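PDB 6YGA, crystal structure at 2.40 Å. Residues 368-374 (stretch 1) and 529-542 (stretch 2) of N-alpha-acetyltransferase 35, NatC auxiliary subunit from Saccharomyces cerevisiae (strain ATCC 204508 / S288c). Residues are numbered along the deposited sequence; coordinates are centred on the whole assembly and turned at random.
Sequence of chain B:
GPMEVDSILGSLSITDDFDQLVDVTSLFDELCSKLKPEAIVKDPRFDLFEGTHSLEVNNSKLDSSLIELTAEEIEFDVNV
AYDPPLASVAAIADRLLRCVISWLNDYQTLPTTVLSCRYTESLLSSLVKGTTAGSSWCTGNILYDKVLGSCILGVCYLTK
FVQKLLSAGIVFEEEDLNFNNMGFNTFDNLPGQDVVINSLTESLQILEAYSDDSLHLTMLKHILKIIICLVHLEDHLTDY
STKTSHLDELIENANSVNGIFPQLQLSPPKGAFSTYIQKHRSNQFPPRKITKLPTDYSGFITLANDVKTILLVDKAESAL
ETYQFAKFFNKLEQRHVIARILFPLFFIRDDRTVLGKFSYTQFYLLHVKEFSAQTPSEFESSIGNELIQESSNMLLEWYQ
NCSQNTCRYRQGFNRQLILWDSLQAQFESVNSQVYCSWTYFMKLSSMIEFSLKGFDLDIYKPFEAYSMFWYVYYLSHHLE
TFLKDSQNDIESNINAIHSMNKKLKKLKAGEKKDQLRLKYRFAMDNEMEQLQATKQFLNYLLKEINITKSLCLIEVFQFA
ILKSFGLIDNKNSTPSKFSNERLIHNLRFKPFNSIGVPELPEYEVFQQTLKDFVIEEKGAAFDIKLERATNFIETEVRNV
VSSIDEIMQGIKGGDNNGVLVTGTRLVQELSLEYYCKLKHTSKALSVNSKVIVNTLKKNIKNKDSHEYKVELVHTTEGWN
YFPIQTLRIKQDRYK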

ATOM      1  N   VAL B 368      -2.255  27.659  13.510  1.00 38.16           N
ATOM      2  CA  VAL B 368      -2.224  28.010  14.927  1.00 38.58           C
ATOM      3  C   VAL B 368      -3.179  29.159  15.211  1.00 38.74           C
ATOM      4  O   VAL B 368      -3.885  29.164  16.226  1.00 40.07           O
ATOM      5  CB  VAL B 368      -0.787  28.353  15.361  1.00 36.96           C
ATOM      6  CG1 VAL B 368      -0.757  28.762  16.825  1.00 33.78           C
ATOM      7  CG2 VAL B 368       0.138  27.172  15.108  1.00 33.30           C
ATOM      8  N   LYS B 369      -3.227  30.145  14.312  1.00 40.69           N
ATOM      9  CA  LYS B 369      -4.071  31.315  14.528  1.00 42.64           C
ATOM     10  C   LYS B 369      -5.549  30.949  14.520  1.00 43.31           C
ATOM     11  O   LYS B 369      -6.316  31.429  15.359  1.00 46.11           O
ATOM     12  CB  LYS B 369      -3.775  32.373  13.467  1.00 44.47           C
ATOM     13  CG  LYS B 369      -4.779  33.509  13.410  1.00 47.64           C
ATOM     14  CD  LYS B 369      -4.185  34.706  12.687  1.00 53.46           C
ATOM     15  CE  LYS B 369      -5.250  35.517  11.972  1.00 60.09           C
ATOM     16  NZ  LYS B 369      -5.810  34.785  10.800  1.00 62.92           N
ATOM     17  N   GLU B 370      -5.974  30.103  13.581  1.00 41.80           N
ATOM     18  CA  GLU B 370      -7.391  29.763  13.516  1.00 43.29           C
ATOM     19  C   GLU B 370      -7.807  28.863  14.673  1.00 40.95           C
ATOM     20  O   GLU B 370      -8.982  28.860  15.057  1.00 38.69           O
ATOM     21  CB  GLU B 370      -7.720  29.117  12.165  1.00 45.66           C
ATOM     22  CG  GLU B 370      -7.510  30.059  10.979  1.00 53.31           C
ATOM     23  CD  GLU B 370      -7.747  29.395   9.627  1.00 59.05           C
ATOM     24  OE1 GLU B 370      -8.577  28.469   9.550  1.00 59.78           O
ATOM     25  OE2 GLU B 370      -7.096  29.797   8.637  1.00 61.59           O
ATOM     26  N   PHE B 371      -6.870  28.107  15.245  1.00 41.44           N
ATOM     27  CA  PHE B 371      -7.173  27.245  16.381  1.00 42.43           C
ATOM     28  C   PHE B 371      -7.093  27.975  17.716  1.00 43.78           C
ATOM     29  O   PHE B 371      -7.846  27.647  18.640  1.00 43.34           O
ATOM     30  CB  PHE B 371      -6.228  26.041  16.395  1.00 43.06           C
ATOM     31  CG  PHE B 371      -6.450  25.111  17.555  1.00 44.05           C
ATOM     32  CD1 PHE B 371      -7.431  24.134  17.498  1.00 42.05           C
ATOM     33  CD2 PHE B 371      -5.675  25.210  18.702  1.00 42.55           C
ATOM     34  CE1 PHE B 371      -7.640  23.270  18.565  1.00 42.81           C
ATOM     35  CE2 PHE B 371      -5.877  24.355  19.775  1.00 41.75           C
ATOM     36  CZ  PHE B 371      -6.862  23.382  19.708  1.00 43.79           C
ATOM     37  N   SER B 372      -6.201  28.960  17.841  1.00 45.70           N
ATOM     38  CA  SER B 372      -6.004  29.653  19.104  1.00 48.89           C
ATOM     39  C   SER B 372      -6.484  31.096  19.102  1.00 52.39           C
ATOM     40  O   SER B 372      -6.628  31.676  20.183  1.00 49.20           O
ATOM     41  CB  SER B 372      -4.521  29.636  19.498  1.00 46.75           C
ATOM     42  OG  SER B 372      -3.770  30.489  18.656  1.00 44.85           O
ATOM     43  N   ALA B 373      -6.724  31.686  17.928  1.00 57.40           N
ATOM     44  CA  ALA B 373      -7.203  33.065  17.812  1.00 63.51           C
ATOM     45  C   ALA B 373      -6.227  34.053  18.444  1.00 72.67           C
ATOM     46  O   ALA B 373      -6.630  35.021  19.091  1.00 75.00           O
ATOM     47  CB  ALA B 373      -8.602  33.221  18.415  1.00 61.43           C
ATOM     48  N   GLN B 374      -4.930  33.821  18.248  1.00 80.36           N
ATOM     49  CA  GLN B 374      -3.900  34.677  18.822  1.00 88.29           C
ATOM     50  C   GLN B 374      -2.829  34.981  17.788  1.00 91.07           C
ATOM     51  O   GLN B 374      -2.295  34.069  17.148  1.00 89.31           O
ATOM     52  CB  GLN B 374      -3.276  34.035  20.062  1.00 90.51           C
ATOM     53  CG  GLN B 374      -3.970  34.427  21.355  1.00 92.72           C
ATOM     54  CD  GLN B 374      -3.482  33.636  22.549  1.00 92.91           C
ATOM     55  OE1 GLN B 374      -2.889  32.568  22.401  1.00 92.52           O
ATOM     56  NE2 GLN B 374      -3.733  34.157  23.745  1.00 94.69           N
TER
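Stretch 2 529-542: EQLQATKQFLNYLL

Stretch 2 is helical throughout, from Glu529 to Leu542, and the helix runs on beyond both ends. Stretch 1 is the last part of another helix, 368-372, followed by Ala373 and Gln374. Ala373 is the first residue to leave helical geometry and has a positive phi (phi/psi 60/40). The two helix axes come within 8.4 Å of each other. Their N-to-C directions differ by 77°, with a signed crossing angle of -77°, so the helices cross steeply. The closest backbone pairings are Glu370 CA to Thr534 CA at 5.9 Å and Ala373 CA to Leu531 CA at 5.4 Å. The contact buries 438 Å², both sides summed.

The backbone of stretch 2 follows the regular i to i+4 pattern, as in Thr534 N to Gln530 O (2.8 Å) and Leu538 N to Thr534 O (2.8 Å). In stretch 1, Ser372 N hydrogen-bonds to Val368 O at 2.8 Å and Ala373 N to Lys369 O at 2.6 Å. Ser372 points away from stretch 2, and its OG donates a hydrogen bond to Val368 O at 2.8 Å.

Most of the polar contacts involve Thr534 OG1 or the Gln530 amide. Thr534 OG1 lies 2.9 Å from Glu370 O, although another acceptor is within reach of the hydroxyl proton. Gln530 NE2 donates to Thr534 OG1 at 3.0 Å, within stretch 2. The same NE2 lies 3.8 Å from Glu370 CA. The Lys369 side chain is t at chi1 to chi3 and turns at chi4 (m); its NZ lies 3.5 Å from Gln530 OE1. The Glu370 carboxylate is hydrogen-bonded elsewhere in the structure.

Close packing occurs where stretch 1 leaves its helix. Ala373 points toward stretch 2, and its small side chain fits among three residues. Its CB is 3.3 Å from Thr534 OG1, 3.8 Å from Leu531 CD2 and 3.9 Å from Gln530 CG. The methyl group of Thr534 also packs on backbone, with CG2 3.4 Å from Phe371 O.

The apolar contacts continue along stretch 2 through Phe371. Its CA-to-CB bond points away, but the end of its side chain comes nearer. Phe371 CD1 is 4.2 Å from Phe537 CE2, and Phe371 CE1 is 4.2 Å from Leu541 CD1. Both partners lie at the edge of the Phe371 ring. Leu538 CD2 approaches obliquely, 3.9 Å from Phe371 CE1. Phe537 also nears the backbone, with CD2 3.9 Å from Glu370 O. Phe371, Phe537, Leu538 and Leu541 are all buried in the assembly.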

ATOM      1  N   GLU B 529     -13.382  39.337  15.594  1.00 50.63           N
ATOM      2  CA  GLU B 529     -13.872  38.485  14.515  1.00 54.73           C
ATOM      3  C   GLU B 529     -13.193  37.120  14.534  1.00 50.22           C
ATOM      4  O   GLU B 529     -13.847  36.090  14.328  1.00 47.28           O
ATOM      5  CB  GLU B 529     -13.663  39.180  13.170  1.00 65.11           C
ATOM      6  CG  GLU B 529     -14.180  38.403  11.971  1.00 73.83           C
ATOM      7  CD  GLU B 529     -14.017  39.169  10.672  1.00 82.66           C
ATOM      8  OE1 GLU B 529     -13.647  40.362  10.723  1.00 86.52           O
ATOM      9  OE2 GLU B 529     -14.257  38.576   9.599  1.00 86.83           O
ATOM     10  N   GLN B 530     -11.883  37.089  14.800  1.00 46.80           N
ATOM     11  CA  GLN B 530     -11.171  35.815  14.856  1.00 44.95           C
ATOM     12  C   GLN B 530     -11.562  35.011  16.093  1.00 45.76           C
ATOM     13  O   GLN B 530     -11.656  33.779  16.033  1.00 46.90           O
ATOM     14  CB  GLN B 530      -9.661  36.053  14.825  1.00 44.20           C
ATOM     15  CG  GLN B 530      -8.844  34.774  14.831  1.00 42.73           C
ATOM     16  CD  GLN B 530      -9.136  33.901  13.628  1.00 40.93           C
ATOM     17  OE1 GLN B 530      -8.862  34.282  12.491  1.00 44.35           O
ATOM     18  NE2 GLN B 530      -9.702  32.726  13.872  1.00 36.43           N
ATOM     19  N   LEU B 531     -11.791  35.688  17.222  1.00 42.60           N
ATOM     20  CA  LEU B 531     -12.230  34.989  18.427  1.00 40.95           C
ATOM     21  C   LEU B 531     -13.573  34.304  18.209  1.00 39.56           C
ATOM     22  O   LEU B 531     -13.761  33.149  18.608  1.00 39.26           O
ATOM     23  CB  LEU B 531     -12.311  35.962  19.601  1.00 43.28           C
ATOM     24  CG  LEU B 531     -10.992  36.366  20.262  1.00 43.61           C
ATOM     25  CD1 LEU B 531     -11.198  37.573  21.166  1.00 45.17           C
ATOM     26  CD2 LEU B 531     -10.415  35.200  21.049  1.00 41.89           C
ATOM     27  N   GLN B 532     -14.522  34.998  17.577  1.00 40.41           N
ATOM     28  CA  GLN B 532     -15.815  34.380  17.308  1.00 43.08           C
ATOM     29  C   GLN B 532     -15.667  33.197  16.363  1.00 42.75           C
ATOM     30  O   GLN B 532     -16.292  32.150  16.564  1.00 42.44           O
ATOM     31  CB  GLN B 532     -16.786  35.408  16.732  1.00 46.07           C
ATOM     32  CG  GLN B 532     -17.153  36.526  17.693  1.00 50.56           C
ATOM     33  CD  GLN B 532     -18.035  36.059  18.839  1.00 53.94           C
ATOM     34  OE1 GLN B 532     -18.619  34.975  18.789  1.00 56.41           O
ATOM     35  NE2 GLN B 532     -18.139  36.881  19.877  1.00 54.14           N
ATOM     36  N   ALA B 533     -14.838  33.342  15.327  1.00 42.12           N
ATOM     37  CA  ALA B 533     -14.647  32.246  14.383  1.00 39.61           C
ATOM     38  C   ALA B 533     -13.990  31.051  15.064  1.00 39.74           C
ATOM     39  O   ALA B 533     -14.397  29.902  14.857  1.00 37.50           O
ATOM     40  CB  ALA B 533     -13.818  32.718  13.189  1.00 36.73           C
ATOM     41  N   THR B 534     -12.964  31.307  15.882  1.00 40.30           N
ATOM     42  CA  THR B 534     -12.327  30.230  16.631  1.00 41.15           C
ATOM     43  C   THR B 534     -13.302  29.589  17.613  1.00 44.10           C
ATOM     44  O   THR B 534     -13.328  28.362  17.759  1.00 45.46           O
ATOM     45  CB  THR B 534     -11.093  30.767  17.357  1.00 41.02           C
ATOM     46  OG1 THR B 534     -10.113  31.168  16.393  1.00 40.22           O
ATOM     47  CG2 THR B 534     -10.491  29.707  18.268  1.00 39.23           C
ATOM     48  N   LYS B 535     -14.122  30.402  18.286  1.00 44.48           N
ATOM     49  CA  LYS B 535     -15.096  29.850  19.221  1.00 44.53           C
ATOM     50  C   LYS B 535     -16.056  28.896  18.520  1.00 43.69           C
ATOM     51  O   LYS B 535     -16.342  27.806  19.025  1.00 42.72           O
ATOM     52  CB  LYS B 535     -15.864  30.981  19.904  1.00 46.00           C
ATOM     53  CG  LYS B 535     -17.008  30.508  20.781  1.00 49.02           C
ATOM     54  CD  LYS B 535     -17.854  31.674  21.259  1.00 54.65           C
ATOM     55  CE  LYS B 535     -19.037  31.180  22.073  1.00 58.97           C
ATOM     56  NZ  LYS B 535     -19.870  32.294  22.595  1.00 63.60           N
ATOM     57  N   GLN B 536     -16.553  29.286  17.344  1.00 43.03           N
ATOM     58  CA  GLN B 536     -17.474  28.428  16.610  1.00 43.15           C
ATOM     59  C   GLN B 536     -16.764  27.229  15.997  1.00 41.88           C
ATOM     60  O   GLN B 536     -17.376  26.168  15.832  1.00 41.41           O
ATOM     61  CB  GLN B 536     -18.193  29.247  15.542  1.00 45.79           C
ATOM     62  CG  GLN B 536     -19.036  30.351  16.148  1.00 51.26           C
ATOM     63  CD  GLN B 536     -19.217  31.528  15.222  1.00 57.42           C
ATOM     64  OE1 GLN B 536     -19.377  31.366  14.011  1.00 60.19           O
ATOM     65  NE2 GLN B 536     -19.185  32.730  15.785  1.00 58.77           N
ATOM     66  N   PHE B 537     -15.478  27.370  15.661  1.00 42.54           N
ATOM     67  CA  PHE B 537     -14.699  26.220  15.214  1.00 42.19           C
ATOM     68  C   PHE B 537     -14.532  25.204  16.338  1.00 42.66           C
ATOM     69  O   PHE B 537     -14.762  24.005  16.143  1.00 43.12           O
ATOM     70  CB  PHE B 537     -13.341  26.682  14.680  1.00 41.88           C
ATOM     71  CG  PHE B 537     -12.400  25.556  14.336  1.00 40.29           C
ATOM     72  CD1 PHE B 537     -12.837  24.456  13.613  1.00 40.89           C
ATOM     73  CD2 PHE B 537     -11.071  25.612  14.717  1.00 40.75           C
ATOM     74  CE1 PHE B 537     -11.964  23.425  13.296  1.00 38.48           C
ATOM     75  CE2 PHE B 537     -10.196  24.587  14.400  1.00 39.85           C
ATOM     76  CZ  PHE B 537     -10.645  23.495  13.687  1.00 38.39           C
ATOM     77  N   LEU B 538     -14.136  25.665  17.529  1.00 40.80           N
ATOM     78  CA  LEU B 538     -14.015  24.758  18.667  1.00 41.97           C
ATOM     79  C   LEU B 538     -15.358  24.139  19.027  1.00 43.40           C
ATOM     80  O   LEU B 538     -15.409  23.024  19.559  1.00 43.64           O
ATOM     81  CB  LEU B 538     -13.432  25.492  19.875  1.00 41.23           C
ATOM     82  CG  LEU B 538     -11.993  25.987  19.721  1.00 41.61           C
ATOM     83  CD1 LEU B 538     -11.573  26.823  20.917  1.00 43.51           C
ATOM     84  CD2 LEU B 538     -11.050  24.809  19.529  1.00 41.65           C
ATOM     85  N   ASN B 539     -16.453  24.844  18.744  1.00 45.06           N
ATOM     86  CA  ASN B 539     -17.773  24.270  18.966  1.00 48.44           C
ATOM     87  C   ASN B 539     -17.989  23.043  18.090  1.00 46.02           C
ATOM     88  O   ASN B 539     -18.579  22.051  18.532  1.00 46.05           O
ATOM     89  CB  ASN B 539     -18.846  25.321  18.696  1.00 54.16           C
ATOM     90  CG  ASN B 539     -19.901  25.352  19.767  1.00 61.96           C
ATOM     91  OD1 ASN B 539     -19.742  26.017  20.791  1.00 65.40           O
ATOM     92  ND2 ASN B 539     -20.991  24.626  19.544  1.00 64.82           N
ATOM     93  N   TYR B 540     -17.513  23.091  16.845  1.00 43.46           N
ATOM     94  CA  TYR B 540     -17.635  21.939  15.958  1.00 44.06           C
ATOM     95  C   TYR B 540     -16.733  20.794  16.406  1.00 42.06           C
ATOM     96  O   TYR B 540     -17.150  19.629  16.392  1.00 41.40           O
ATOM     97  CB  TYR B 540     -17.312  22.347  14.520  1.00 44.18           C
ATOM     98  CG  TYR B 540     -16.940  21.186  13.626  1.00 44.65           C
ATOM     99  CD1 TYR B 540     -17.883  20.236  13.260  1.00 43.43           C
ATOM    100  CD2 TYR B 540     -15.644  21.044  13.143  1.00 45.60           C
ATOM    101  CE1 TYR B 540     -17.547  19.171  12.442  1.00 46.33           C
ATOM    102  CE2 TYR B 540     -15.298  19.982  12.320  1.00 45.25           C
ATOM    103  CZ  TYR B 540     -16.255  19.048  11.973  1.00 46.45           C
ATOM    104  OH  TYR B 540     -15.929  17.986  11.158  1.00 46.35           O
ATOM    105  N   LEU B 541     -15.495  21.103  16.804  1.00 38.47           N
ATOM    106  CA  LEU B 541     -14.584  20.058  17.261  1.00 35.55           C
ATOM    107  C   LEU B 541     -15.122  19.365  18.505  1.00 37.24           C
ATOM    108  O   LEU B 541     -14.971  18.147  18.660  1.00 36.86           O
ATOM    109  CB  LEU B 541     -13.201  20.647  17.535  1.00 33.18           C
ATOM    110  CG  LEU B 541     -12.414  21.155  16.325  1.00 33.02           C
ATOM    111  CD1 LEU B 541     -11.087  21.744  16.769  1.00 33.12           C
ATOM    112  CD2 LEU B 541     -12.197  20.036  15.316  1.00 32.76           C
ATOM    113  N   LEU B 542     -15.750  20.124  19.405  1.00 38.01           N
ATOM    114  CA  LEU B 542     -16.327  19.521  20.600  1.00 40.81           C
ATOM    115  C   LEU B 542     -17.479  18.592  20.245  1.00 41.84           C
ATOM    116  O   LEU B 542     -17.617  17.512  20.829  1.00 42.22           O
ATOM    117  CB  LEU B 542     -16.787  20.609  21.570  1.00 42.09           C
ATOM    118  CG  LEU B 542     -15.678  21.247  22.407  1.00 41.69           C
ATOM    119  CD1 LEU B 542     -16.170  22.512  23.091  1.00 39.25           C
ATOM    120  CD2 LEU B 542     -15.170  20.247  23.432  1.00 41.81           C
TER